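Local coordinates for protein putative aminooxidase (Propionibacterium acnes, PDB 2BA9) that isomerises polyunsaturated fatty acids to yield conjugated linoleic acid, with a bound flavin-adenine dinucleotide, at residues M302-L307 against R331-Y336; P144-L149 against G171-V176; I277-M282 against Y369-V374. All blocks are in the same frame, centred on the assembly; numbering follows the deposited sequence.

Interaction 1: M302-L307 against R331-Y336; sequences MRPERL and RNHPDY
Leu307 and Pro304 pack against Asn332, His333 and Tyr336 where two loops of the mixed beta-sheet meet. A short 3-10 segment at 304-305 faces a type I beta turn that runs from His333 to Tyr336. The tight part lies around the buried Leu307. Its CG is anti to the backbone N (chi1 -167°), and the two methyls beyond it rest on the opposing backbone: CD1 comes within 3.3 Å of Asn332 O, while CD2 lies 3.5 Å from Asn332 C and also meets CB of His333. Next to it, Pro304 sets CB over one face of the His333 ring, 4.0 Å from the centroid and shifted toward the rim, with CG 3.6 Å from NE2. Pro334 CD occupies the opposite face, leaving the imidazole between two prolines. Its rotation is fixed at both nitrogens. ND1 accepts a hydrogen bond from Asp335 N at 3.0 Å, and NE2, which then presumably carries the proton, is bonded to Asp174 OD1. Asn332 OD1 accepts from the backbone N of Gln280, and its ND2 donates to Gln279 OE1.

Toward solvent the contact thins out. Pro304 O sits over one face of the partly exposed Tyr336 ring, 3.6 Å from CE2, and CB of the same proline touches that ring atom. Glu305 is exposed and its CB points away from the turn; the tyrosine meets it through van der Waals contact alone, the carboxylate plane standing 77° from the ring. At this end Tyr336 OH rests 3.7 Å from Glu305 CA.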
loop_
_atom_site.group_PDB
_atom_site.type_symbol
_atom_site.label_atom_id
_atom_site.label_comp_id
_atom_site.label_asym_id
_atom_site.label_seq_id
_atom_site.Cartn_x
_atom_site.Cartn_y
_atom_site.Cartn_z
ATOM N N MET A 302 -12.115 -14.258 -0.198
ATOM C CA MET A 302 -10.827 -13.875 -0.799
ATOM C C MET A 302 -10.460 -14.710 -2.043
ATOM O O MET A 302 -9.430 -14.474 -2.673
ATOM C CB MET A 302 -9.718 -14.034 0.238
ATOM C CG MET A 302 -9.865 -13.158 1.448
ATOM S SD MET A 302 -8.642 -13.592 2.697
ATOM C CE MET A 302 -9.431 -12.976 4.209
ATOM N N ARG A 303 -11.282 -15.712 -2.348
ATOM C CA ARG A 303 -11.237 -16.442 -3.600
ATOM C C ARG A 303 -11.640 -15.527 -4.759
ATOM O O ARG A 303 -12.599 -14.759 -4.629
ATOM C CB ARG A 303 -12.270 -17.562 -3.584
ATOM C CG ARG A 303 -12.011 -18.674 -2.625
ATOM C CD ARG A 303 -12.920 -19.871 -2.930
ATOM N NE ARG A 303 -14.199 -19.818 -2.209
ATOM C CZ ARG A 303 -15.410 -19.789 -2.764
ATOM N NH1 ARG A 303 -15.570 -19.815 -4.081
ATOM N NH2 ARG A 303 -16.478 -19.760 -1.984
ATOM N N PRO A 304 -10.969 -15.646 -5.917
ATOM C CA PRO A 304 -11.328 -14.874 -7.118
ATOM C C PRO A 304 -12.788 -15.063 -7.534
ATOM O O PRO A 304 -13.422 -14.146 -8.044
ATOM C CB PRO A 304 -10.392 -15.451 -8.180
ATOM C CG PRO A 304 -9.223 -15.934 -7.411
ATOM C CD PRO A 304 -9.817 -16.522 -6.178
ATOM N N GLU A 305 -13.303 -16.266 -7.284
ATOM C CA GLU A 305 -14.693 -16.618 -7.517
ATOM C C GLU A 305 -15.640 -15.784 -6.663
ATOM O O GLU A 305 -16.837 -15.704 -6.953
ATOM C CB GLU A 305 -14.890 -18.103 -7.180
ATOM C CG GLU A 305 -14.203 -19.070 -8.140
ATOM C CD GLU A 305 -12.736 -19.392 -7.832
ATOM O OE1 GLU A 305 -12.181 -18.976 -6.786
ATOM O OE2 GLU A 305 -12.132 -20.092 -8.671
ATOM N N ARG A 306 -15.111 -15.172 -5.605
ATOM C CA ARG A 306 -15.902 -14.340 -4.702
ATOM C C ARG A 306 -15.567 -12.839 -4.777
ATOM O O ARG A 306 -15.959 -12.063 -3.896
ATOM C CB ARG A 306 -15.734 -14.863 -3.269
ATOM C CG ARG A 306 -16.324 -16.243 -3.040
ATOM C CD ARG A 306 -17.856 -16.278 -3.139
ATOM N NE ARG A 306 -18.499 -15.655 -1.983
ATOM C CZ ARG A 306 -19.812 -15.603 -1.789
ATOM N NH1 ARG A 306 -20.644 -16.166 -2.654
ATOM N NH2 ARG A 306 -20.303 -14.999 -0.714
ATOM N N LEU A 307 -14.885 -12.424 -5.847
ATOM C CA LEU A 307 -14.573 -11.010 -6.077
ATOM C C LEU A 307 -15.789 -10.098 -5.893
ATOM O O LEU A 307 -16.852 -10.376 -6.413
ATOM C CB LEU A 307 -14.033 -10.823 -7.492
ATOM C CG LEU A 307 -13.376 -9.489 -7.810
ATOM C CD1 LEU A 307 -12.105 -9.336 -7.017
ATOM C CD2 LEU A 307 -13.079 -9.383 -9.330
ATOM N N ARG A 331 -12.642 -4.992 -6.392
ATOM C CA ARG A 331 -13.484 -4.855 -7.574
ATOM C C ARG A 331 -12.883 -5.424 -8.856
ATOM O O ARG A 331 -13.570 -5.482 -9.868
ATOM C CB ARG A 331 -13.854 -3.380 -7.795
ATOM C CG ARG A 331 -14.766 -2.845 -6.696
ATOM C CD ARG A 331 -15.162 -1.392 -6.864
ATOM N NE ARG A 331 -15.404 -1.027 -8.252
ATOM C CZ ARG A 331 -15.683 0.200 -8.670
ATOM N NH1 ARG A 331 -15.810 1.196 -7.803
ATOM N NH2 ARG A 331 -15.866 0.426 -9.970
ATOM N N ASN A 332 -11.635 -5.867 -8.815
ATOM C CA ASN A 332 -10.957 -6.318 -10.032
ATOM C C ASN A 332 -10.110 -7.574 -9.827
ATOM O O ASN A 332 -9.665 -7.871 -8.721
ATOM C CB ASN A 332 -10.072 -5.199 -10.566
ATOM C CG ASN A 332 -8.857 -4.972 -9.686
ATOM O OD1 ASN A 332 -8.981 -4.505 -8.545
ATOM N ND2 ASN A 332 -7.689 -5.362 -10.177
ATOM N N HIS A 333 -9.891 -8.290 -10.930
ATOM C CA HIS A 333 -8.998 -9.443 -10.990
ATOM C C HIS A 333 -8.728 -9.679 -12.494
ATOM O O HIS A 333 -9.616 -9.445 -13.330
ATOM C CB HIS A 333 -9.687 -10.649 -10.332
ATOM C CG HIS A 333 -8.859 -11.895 -10.271
ATOM N ND1 HIS A 333 -8.703 -12.739 -11.347
ATOM C CD2 HIS A 333 -8.189 -12.471 -9.244
ATOM C CE1 HIS A 333 -7.955 -13.767 -10.997
ATOM N NE2 HIS A 333 -7.627 -13.631 -9.725
ATOM N N PRO A 334 -7.510 -10.120 -12.851
ATOM C CA PRO A 334 -7.221 -10.353 -14.284
ATOM C C PRO A 334 -8.176 -11.300 -15.031
ATOM O O PRO A 334 -8.370 -11.145 -16.226
ATOM C CB PRO A 334 -5.805 -10.950 -14.267
ATOM C CG PRO A 334 -5.214 -10.477 -12.991
ATOM C CD PRO A 334 -6.340 -10.419 -12.005
ATOM N N ASP A 335 -8.743 -12.273 -14.330
ATOM C CA ASP A 335 -9.592 -13.292 -14.949
ATOM C C ASP A 335 -11.075 -12.905 -15.077
ATOM O O ASP A 335 -11.873 -13.656 -15.686
ATOM C CB ASP A 335 -9.429 -14.613 -14.187
ATOM C CG ASP A 335 -8.058 -15.238 -14.396
ATOM O OD1 ASP A 335 -7.274 -14.684 -15.193
ATOM O OD2 ASP A 335 -7.756 -16.276 -13.760
ATOM N N TYR A 336 -11.431 -11.732 -14.532
ATOM C CA TYR A 336 -12.817 -11.250 -14.494
ATOM C C TYR A 336 -12.982 -9.794 -14.943
ATOM O O TYR A 336 -12.056 -8.981 -14.862
ATOM C CB TYR A 336 -13.366 -11.358 -13.071
ATOM C CG TYR A 336 -13.400 -12.768 -12.522
ATOM C CD1 TYR A 336 -14.561 -13.539 -12.617
ATOM C CD2 TYR A 336 -12.287 -13.324 -11.913
ATOM C CE1 TYR A 336 -14.609 -14.827 -12.119
ATOM C CE2 TYR A 336 -12.323 -14.631 -11.401
ATOM C CZ TYR A 336 -13.485 -15.375 -11.509
ATOM O OH TYR A 336 -13.529 -16.662 -11.013
#

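Interaction 2: P144-L149 against G171-V176; sequences PFDEFL and GHFDNV
Phe145 presents the edge of its ring to the face of Phe173 in an edge-to-face pair, the centroids 4.5 Å apart and the planes at 56°. CD2 of Phe145 stands over the centre of the Phe173 ring, while Leu149 CG lies over a face of Phe145. With CG anti to its backbone N (chi1 -165°), Phe145 runs beside Phe173 in the same direction. The Asp146 side chain instead crosses that of Phe173 at about a right angle, Asp146 OD2 lying 3.4 Å from Phe173 CB, and OD1 forms a salt bridge with Arg158. Beside this pair, helix 145-151 begins against the loop. Pro144 holds the N-cap position, its CB 3.5 Å from Asp174 O. Two amides of the first turn donate to loop carbonyls: Phe145 N to Val176 O at 3.0 Å, and Asp146 N to Phe173 O at 3.0 Å, nearly straight at 172° although the donor sits above the carbonyl plane. Farther out, a water donates to both Glu147 OE2 and Asp174 O. Proline has no side-chain acceptor to cap the helix, and here the 171-176 loop supplies backbone acceptors for its opening amides; the helix start and Arg158 would probably favour a charged Asp146 despite Asp174 nearby.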
loop_
_atom_site.group_PDB
_atom_site.type_symbol
_atom_site.label_atom_id
_atom_site.label_comp_id
_atom_site.label_asym_id
_atom_site.label_seq_id
_atom_site.Cartn_x
_atom_site.Cartn_y
_atom_site.Cartn_z
ATOM N N PRO A 144 3.814 -15.826 -10.172
ATOM C CA PRO A 144 2.716 -15.589 -9.232
ATOM C C PRO A 144 2.936 -16.395 -7.941
ATOM O O PRO A 144 3.519 -17.496 -7.981
ATOM C CB PRO A 144 1.475 -16.050 -9.998
ATOM C CG PRO A 144 1.861 -16.008 -11.443
ATOM C CD PRO A 144 3.326 -16.298 -11.482
ATOM N N PHE A 145 2.501 -15.831 -6.811
ATOM C CA PHE A 145 2.805 -16.405 -5.493
ATOM C C PHE A 145 2.470 -17.884 -5.356
ATOM O O PHE A 145 3.270 -18.626 -4.792
ATOM C CB PHE A 145 2.130 -15.608 -4.376
ATOM C CG PHE A 145 2.666 -15.912 -2.982
ATOM C CD1 PHE A 145 3.990 -15.685 -2.667
ATOM C CD2 PHE A 145 1.814 -16.359 -1.974
ATOM C CE1 PHE A 145 4.483 -15.955 -1.389
ATOM C CE2 PHE A 145 2.295 -16.619 -0.690
ATOM C CZ PHE A 145 3.630 -16.412 -0.403
ATOM N N ASP A 146 1.315 -18.313 -5.870
ATOM C CA ASP A 146 0.924 -19.728 -5.770
ATOM C C ASP A 146 1.853 -20.620 -6.566
ATOM O O ASP A 146 2.145 -21.743 -6.138
ATOM C CB ASP A 146 -0.511 -19.975 -6.258
ATOM C CG ASP A 146 -1.565 -19.578 -5.241
ATOM O OD1 ASP A 146 -1.318 -19.684 -4.011
ATOM O OD2 ASP A 146 -2.659 -19.165 -5.690
ATOM N N GLU A 147 2.272 -20.146 -7.740
ATOM C CA GLU A 147 3.218 -20.886 -8.580
ATOM C C GLU A 147 4.571 -21.005 -7.870
ATOM O O GLU A 147 5.168 -22.071 -7.813
ATOM C CB GLU A 147 3.377 -20.209 -9.945
ATOM C CG GLU A 147 2.186 -20.439 -10.860
ATOM C CD GLU A 147 2.365 -19.810 -12.231
ATOM O OE1 GLU A 147 3.498 -19.895 -12.781
ATOM O OE2 GLU A 147 1.371 -19.233 -12.743
ATOM N N PHE A 148 5.037 -19.892 -7.318
ATOM C CA PHE A 148 6.229 -19.886 -6.467
ATOM C C PHE A 148 6.141 -20.951 -5.362
ATOM O O PHE A 148 7.064 -21.749 -5.185
ATOM C CB PHE A 148 6.433 -18.479 -5.873
ATOM C CG PHE A 148 7.405 -18.430 -4.721
ATOM C CD1 PHE A 148 8.768 -18.357 -4.947
ATOM C CD2 PHE A 148 6.947 -18.470 -3.409
ATOM C CE1 PHE A 148 9.678 -18.316 -3.878
ATOM C CE2 PHE A 148 7.841 -18.422 -2.336
ATOM C CZ PHE A 148 9.213 -18.342 -2.575
ATOM N N LEU A 149 5.027 -20.954 -4.625
ATOM C CA LEU A 149 4.794 -21.946 -3.564
ATOM C C LEU A 149 4.776 -23.385 -4.099
ATOM O O LEU A 149 5.427 -24.286 -3.538
ATOM C CB LEU A 149 3.483 -21.636 -2.816
ATOM C CG LEU A 149 3.442 -20.396 -1.916
ATOM C CD1 LEU A 149 2.109 -20.272 -1.150
ATOM C CD2 LEU A 149 4.611 -20.364 -0.939
ATOM N N GLY A 171 -4.694 -8.121 -3.849
ATOM C CA GLY A 171 -4.990 -8.994 -4.976
ATOM C C GLY A 171 -4.719 -10.443 -4.673
ATOM O O GLY A 171 -4.584 -10.820 -3.520
ATOM N N HIS A 172 -4.630 -11.246 -5.724
ATOM C CA HIS A 172 -4.755 -12.683 -5.591
ATOM C C HIS A 172 -3.488 -13.427 -6.011
ATOM O O HIS A 172 -2.845 -13.069 -6.985
ATOM C CB HIS A 172 -5.990 -13.167 -6.362
ATOM C CG HIS A 172 -7.275 -12.630 -5.809
ATOM N ND1 HIS A 172 -7.673 -11.326 -5.985
ATOM C CD2 HIS A 172 -8.234 -13.218 -5.058
ATOM C CE1 HIS A 172 -8.834 -11.137 -5.381
ATOM N NE2 HIS A 172 -9.196 -12.271 -4.808
ATOM N N PHE A 173 -3.164 -14.468 -5.244
ATOM C CA PHE A 173 -1.934 -15.239 -5.405
ATOM C C PHE A 173 -1.845 -16.032 -6.717
ATOM O O PHE A 173 -0.753 -16.460 -7.117
ATOM C CB PHE A 173 -1.768 -16.209 -4.226
ATOM C CG PHE A 173 -1.473 -15.546 -2.892
ATOM C CD1 PHE A 173 -1.731 -16.237 -1.707
ATOM C CD2 PHE A 173 -0.918 -14.259 -2.797
ATOM C CE1 PHE A 173 -1.464 -15.662 -0.461
ATOM C CE2 PHE A 173 -0.642 -13.687 -1.540
ATOM C CZ PHE A 173 -0.917 -14.383 -0.382
ATOM N N ASP A 174 -2.979 -16.241 -7.377
ATOM C CA ASP A 174 -2.986 -16.888 -8.691
ATOM C C ASP A 174 -2.261 -16.050 -9.775
ATOM O O ASP A 174 -1.864 -16.585 -10.806
ATOM C CB ASP A 174 -4.426 -17.204 -9.128
ATOM C CG ASP A 174 -5.267 -15.942 -9.345
ATOM O OD1 ASP A 174 -5.955 -15.523 -8.387
ATOM O OD2 ASP A 174 -5.238 -15.376 -10.465
ATOM N N ASN A 175 -2.102 -14.744 -9.533
ATOM C CA ASN A 175 -1.460 -13.854 -10.491
ATOM C C ASN A 175 -0.421 -12.855 -9.935
ATOM O O ASN A 175 0.536 -12.539 -10.621
ATOM C CB ASN A 175 -2.532 -13.103 -11.278
ATOM C CG ASN A 175 -3.361 -12.194 -10.408
ATOM O OD1 ASN A 175 -3.057 -11.023 -10.283
ATOM N ND2 ASN A 175 -4.407 -12.727 -9.799
ATOM N N VAL A 176 -0.585 -12.355 -8.715
ATOM C CA VAL A 176 0.358 -11.343 -8.183
ATOM C C VAL A 176 1.725 -11.968 -7.922
ATOM O O VAL A 176 1.817 -12.952 -7.184
ATOM C CB VAL A 176 -0.143 -10.709 -6.885
ATOM C CG1 VAL A 176 0.986 -9.927 -6.189
ATOM C CG2 VAL A 176 -1.333 -9.820 -7.145
HETATM O O HOH W 1 -1.109 -19.091 -11.029
#

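Interaction 3: I277-M282 against Y369-V374; sequences IHQQYM and YYFPHV. With FAD (flavin-adenine dinucleotide), chain D.
Tyr281 and Tyr370 lie side by side, pointing the same way, on neighbouring antiparallel strands of the mixed sheet, where strands 277-288 and 359-373 form part of the FAD pocket. Tyr281 CD2 stands over the centre of the Tyr370 ring, the two planes at 45°. Both hydroxyls are held by carbonyls of the same helix, Tyr281 by Ala167 and Tyr370 by Phe168.

A beta bulge shifts the pairing by one residue between Ile277 and Gln279. Ile277 and His373 form a hydrogen-bonded pair, with Ile277 N to His373 O at 2.8 Å and His373 N to Ile277 O at 2.9 Å. Past the bulge, Gln279 N reaches Tyr370 O at 2.7 Å, while the return bond is weak. Pro372, which has no amide N-H, instead brings CA to 3.3 Å from Ile277 O.

His373 and Ile277 share a face of the sheet with Gln279 and Tyr370. His373 CG sits between the backbone N and carbonyl carbon (chi1 63°), which brings the imidazole back alongside Ile277. Ile277 CG1 lies over one side of the imidazole and Phe371 CE2 over the other. ND1 donates in the ring plane to Phe371 O at 2.7 Å, which fixes the ring's rotation, and Gln279 OE1, bonded to Asn332, meets its edge at CE1.

On the face that carries Tyr369, its ring makes an offset stack with the imidazole of His278, planes 27° apart; CB of His278 also sits over the phenol ring, whose OH is bonded to Glu257.

At the flavin, the methyl C7M of FAD meets Tyr281 CE2 at 3.5 Å, and C9 approaches the edge of Tyr370 in its plane, 3.3 Å from CE1.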
loop_
_atom_site.group_PDB
_atom_site.type_symbol
_atom_site.label_atom_id
_atom_site.label_comp_id
_atom_site.label_asym_id
_atom_site.label_seq_id
_atom_site.Cartn_x
_atom_site.Cartn_y
_atom_site.Cartn_z
ATOM N N ILE A 277 -0.492 -2.047 -13.717
ATOM C CA ILE A 277 -1.862 -2.421 -13.365
ATOM C C ILE A 277 -2.102 -2.083 -11.901
ATOM O O ILE A 277 -1.172 -2.095 -11.089
ATOM C CB ILE A 277 -2.157 -3.918 -13.667
ATOM C CG1 ILE A 277 -1.049 -4.848 -13.168
ATOM C CG2 ILE A 277 -2.287 -4.146 -15.162
ATOM C CD1 ILE A 277 -1.355 -6.350 -13.399
ATOM N N HIS A 278 -3.347 -1.753 -11.562
ATOM C CA HIS A 278 -3.677 -1.386 -10.189
ATOM C C HIS A 278 -4.931 -2.110 -9.707
ATOM O O HIS A 278 -5.678 -2.718 -10.499
ATOM C CB HIS A 278 -3.825 0.137 -10.053
ATOM C CG HIS A 278 -5.094 0.686 -10.627
ATOM N ND1 HIS A 278 -5.238 0.983 -11.965
ATOM C CD2 HIS A 278 -6.273 1.008 -10.044
ATOM C CE1 HIS A 278 -6.454 1.450 -12.183
ATOM N NE2 HIS A 278 -7.100 1.486 -11.031
ATOM N N GLN A 279 -5.125 -2.060 -8.396
ATOM C CA GLN A 279 -6.265 -2.670 -7.747
ATOM C C GLN A 279 -7.319 -1.617 -7.463
ATOM O O GLN A 279 -7.015 -0.486 -7.070
ATOM C CB GLN A 279 -5.853 -3.349 -6.437
ATOM C CG GLN A 279 -4.764 -4.379 -6.602
ATOM C CD GLN A 279 -5.233 -5.590 -7.364
ATOM O OE1 GLN A 279 -5.032 -5.694 -8.576
ATOM N NE2 GLN A 279 -5.858 -6.523 -6.660
ATOM N N GLN A 280 -8.568 -2.009 -7.674
ATOM C CA GLN A 280 -9.719 -1.208 -7.272
ATOM C C GLN A 280 -10.254 -1.694 -5.904
ATOM O O GLN A 280 -11.127 -2.579 -5.841
ATOM C CB GLN A 280 -10.795 -1.301 -8.355
ATOM C CG GLN A 280 -10.378 -0.734 -9.715
ATOM C CD GLN A 280 -11.481 -0.855 -10.751
ATOM O OE1 GLN A 280 -12.635 -0.484 -10.501
ATOM N NE2 GLN A 280 -11.139 -1.373 -11.920
ATOM N N TYR A 281 -9.745 -1.079 -4.832
ATOM C CA TYR A 281 -10.008 -1.490 -3.439
ATOM C C TYR A 281 -10.983 -0.531 -2.760
ATOM O O TYR A 281 -10.675 0.662 -2.586
ATOM C CB TYR A 281 -8.674 -1.500 -2.679
ATOM C CG TYR A 281 -8.623 -2.176 -1.318
ATOM C CD1 TYR A 281 -9.419 -3.287 -1.021
ATOM C CD2 TYR A 281 -7.704 -1.746 -0.355
ATOM C CE1 TYR A 281 -9.328 -3.930 0.226
ATOM C CE2 TYR A 281 -7.605 -2.368 0.879
ATOM C CZ TYR A 281 -8.422 -3.466 1.173
ATOM O OH TYR A 281 -8.308 -4.112 2.392
ATOM N N MET A 282 -12.161 -1.046 -2.388
ATOM C CA MET A 282 -13.262 -0.206 -1.915
ATOM C C MET A 282 -13.515 -0.372 -0.431
ATOM O O MET A 282 -13.699 -1.477 0.078
ATOM C CB MET A 282 -14.547 -0.497 -2.688
ATOM C CG MET A 282 -15.698 0.422 -2.321
ATOM S SD MET A 282 -17.009 0.472 -3.560
ATOM C CE MET A 282 -18.227 -0.608 -2.826
ATOM N N TYR A 369 -7.131 4.038 -5.684
ATOM C CA TYR A 369 -6.094 3.598 -6.612
ATOM C C TYR A 369 -5.070 2.906 -5.730
ATOM O O TYR A 369 -4.391 3.540 -4.896
ATOM C CB TYR A 369 -5.467 4.771 -7.347
ATOM C CG TYR A 369 -4.299 4.410 -8.226
ATOM C CD1 TYR A 369 -4.476 4.097 -9.571
ATOM C CD2 TYR A 369 -2.998 4.405 -7.720
ATOM C CE1 TYR A 369 -3.378 3.792 -10.392
ATOM C CE2 TYR A 369 -1.910 4.094 -8.525
ATOM C CZ TYR A 369 -2.109 3.783 -9.847
ATOM O OH TYR A 369 -1.023 3.480 -10.627
ATOM N N TYR A 370 -4.982 1.597 -5.909
ATOM C CA TYR A 370 -4.341 0.746 -4.938
ATOM C C TYR A 370 -3.361 -0.181 -5.620
ATOM O O TYR A 370 -3.573 -0.611 -6.760
ATOM C CB TYR A 370 -5.402 -0.072 -4.201
ATOM C CG TYR A 370 -4.952 -0.582 -2.849
ATOM C CD1 TYR A 370 -4.746 0.294 -1.795
ATOM C CD2 TYR A 370 -4.743 -1.936 -2.627
ATOM C CE1 TYR A 370 -4.328 -0.161 -0.555
ATOM C CE2 TYR A 370 -4.327 -2.404 -1.379
ATOM C CZ TYR A 370 -4.126 -1.501 -0.347
ATOM O OH TYR A 370 -3.725 -1.931 0.877
ATOM N N PHE A 371 -2.293 -0.471 -4.892
ATOM C CA PHE A 371 -1.275 -1.436 -5.274
ATOM C C PHE A 371 -0.900 -1.433 -6.749
ATOM O O PHE A 371 -1.166 -2.408 -7.449
ATOM C CB PHE A 371 -1.695 -2.852 -4.828
ATOM C CG PHE A 371 -0.631 -3.909 -5.066
ATOM C CD1 PHE A 371 0.724 -3.633 -4.852
ATOM C CD2 PHE A 371 -0.984 -5.169 -5.509
ATOM C CE1 PHE A 371 1.705 -4.605 -5.046
ATOM C CE2 PHE A 371 -0.004 -6.150 -5.736
ATOM C CZ PHE A 371 1.345 -5.863 -5.494
ATOM N N PRO A 372 -0.263 -0.345 -7.227
ATOM C CA PRO A 372 0.259 -0.437 -8.583
ATOM C C PRO A 372 1.346 -1.494 -8.637
ATOM O O PRO A 372 2.196 -1.572 -7.746
ATOM C CB PRO A 372 0.857 0.955 -8.841
ATOM C CG PRO A 372 1.152 1.498 -7.452
ATOM C CD PRO A 372 0.025 0.963 -6.609
ATOM N N HIS A 373 1.311 -2.305 -9.679
ATOM C CA HIS A 373 2.301 -3.344 -9.871
ATOM C C HIS A 373 2.303 -3.778 -11.339
ATOM O O HIS A 373 1.516 -3.268 -12.144
ATOM C CB HIS A 373 2.019 -4.524 -8.940
ATOM C CG HIS A 373 0.718 -5.211 -9.191
ATOM N ND1 HIS A 373 -0.495 -4.689 -8.783
ATOM C CD2 HIS A 373 0.440 -6.404 -9.762
ATOM C CE1 HIS A 373 -1.463 -5.523 -9.110
ATOM N NE2 HIS A 373 -0.926 -6.571 -9.707
ATOM N N VAL A 374 3.184 -4.714 -11.672
ATOM C CA VAL A 374 3.209 -5.303 -13.022
ATOM C C VAL A 374 2.999 -6.820 -12.943
ATOM O O VAL A 374 3.080 -7.426 -11.862
ATOM C CB VAL A 374 4.480 -4.929 -13.829
ATOM C CG1 VAL A 374 4.528 -3.410 -14.074
ATOM C CG2 VAL A 374 5.765 -5.428 -13.137
HETATM P PA FAD D . -0.475 7.611 -1.735
HETATM O O1A FAD D . -0.678 7.251 -0.292
HETATM O O2A FAD D . -1.555 7.175 -2.703
HETATM O O5B FAD D . -0.382 9.206 -1.853
HETATM C C5B FAD D . -0.134 9.749 -3.128
HETATM C C4B FAD D . -0.315 11.252 -3.096
HETATM O O4B FAD D . -0.024 11.774 -4.376
HETATM C C3B FAD D . -1.744 11.649 -2.718
HETATM O O3B FAD D . -1.721 12.558 -1.641
HETATM C C2B FAD D . -2.297 12.241 -3.993
HETATM O O2B FAD D . -3.334 13.195 -3.763
HETATM C C1B FAD D . -1.013 12.729 -4.687
HETATM N N9A FAD D . -1.234 12.863 -6.138
HETATM C C8A FAD D . -1.717 11.906 -7.007
HETATM N N7A FAD D . -1.792 12.447 -8.255
HETATM C C5A FAD D . -1.361 13.737 -8.192
HETATM C C6A FAD D . -1.239 14.764 -9.150
HETATM N N6A FAD D . -1.214 14.435 -10.482
HETATM N N1A FAD D . -0.725 15.993 -8.750
HETATM C C2A FAD D . -0.395 16.241 -7.425
HETATM N N3A FAD D . -0.525 15.222 -6.490
HETATM C C4A FAD D . -1.016 14.005 -6.856
HETATM N N1 FAD D . -0.174 0.433 4.352
HETATM C C2 FAD D . 0.500 -0.203 5.375
HETATM O O2 FAD D . 1.708 -0.015 5.523
HETATM N N3 FAD D . -0.178 -1.069 6.209
HETATM C C4 FAD D . -1.532 -1.277 6.042
HETATM O O4 FAD D . -2.114 -2.048 6.822
HETATM C C4X FAD D . -2.220 -0.623 5.016
HETATM N N5 FAD D . -3.573 -0.824 4.804
HETATM C C5X FAD D . -4.290 -0.062 3.901
HETATM C C6 FAD D . -5.674 -0.186 3.810
HETATM C C7 FAD D . -6.387 0.616 2.922
HETATM C C7M FAD D . -7.881 0.467 2.863
HETATM C C8 FAD D . -5.712 1.531 2.118
HETATM C C8M FAD D . -6.432 2.415 1.145
HETATM C C9 FAD D . -4.328 1.644 2.213
HETATM C C9A FAD D . -3.598 0.845 3.094
HETATM N N10 FAD D . -2.197 0.926 3.191
HETATM C C10 FAD D . -1.525 0.252 4.185
HETATM C "C1'" FAD D . -1.378 1.442 2.056
HETATM C "C2'" FAD D . -0.810 2.826 2.344
HETATM O "O2'" FAD D . -1.801 3.717 2.843
HETATM C "C3'" FAD D . -0.202 3.347 1.051
HETATM O "O3'" FAD D . 0.678 2.359 0.510
HETATM C "C4'" FAD D . 0.527 4.661 1.283
HETATM O "O4'" FAD D . -0.387 5.717 1.555
HETATM C "C5'" FAD D . 1.383 4.959 0.060
HETATM O "O5'" FAD D . 1.826 6.286 0.095
HETATM P P FAD D . 2.253 7.033 -1.279
HETATM O O1P FAD D . 2.637 8.474 -0.999
HETATM O O2P FAD D . 3.364 6.255 -1.894
HETATM O O3P FAD D . 0.948 7.042 -2.213
#

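In the fold
Interaction 3 is the buried core of the set, a strand pair knit by backbone hydrogen bonds and aromatic rings beside the flavin. Interactions 1 and 2 lie farther out and are partly buried: the first joins two loops by apolar and CH-pi packing, whereas the second joins a helix start to a loop through amide-carbonyl bonds and an aromatic pair. All three touch. Besides the Asp174 bond, His172 of interaction 2 meets His333 of interaction 1 edge-to-face, and segment 331-336, following strand 325-330, pairs back onto interaction 3 through the backbone bond from Arg331 N to Gln280 O. Val176 packs on Phe371 and His373, linking the 171-176 loop directly to the bulged strand.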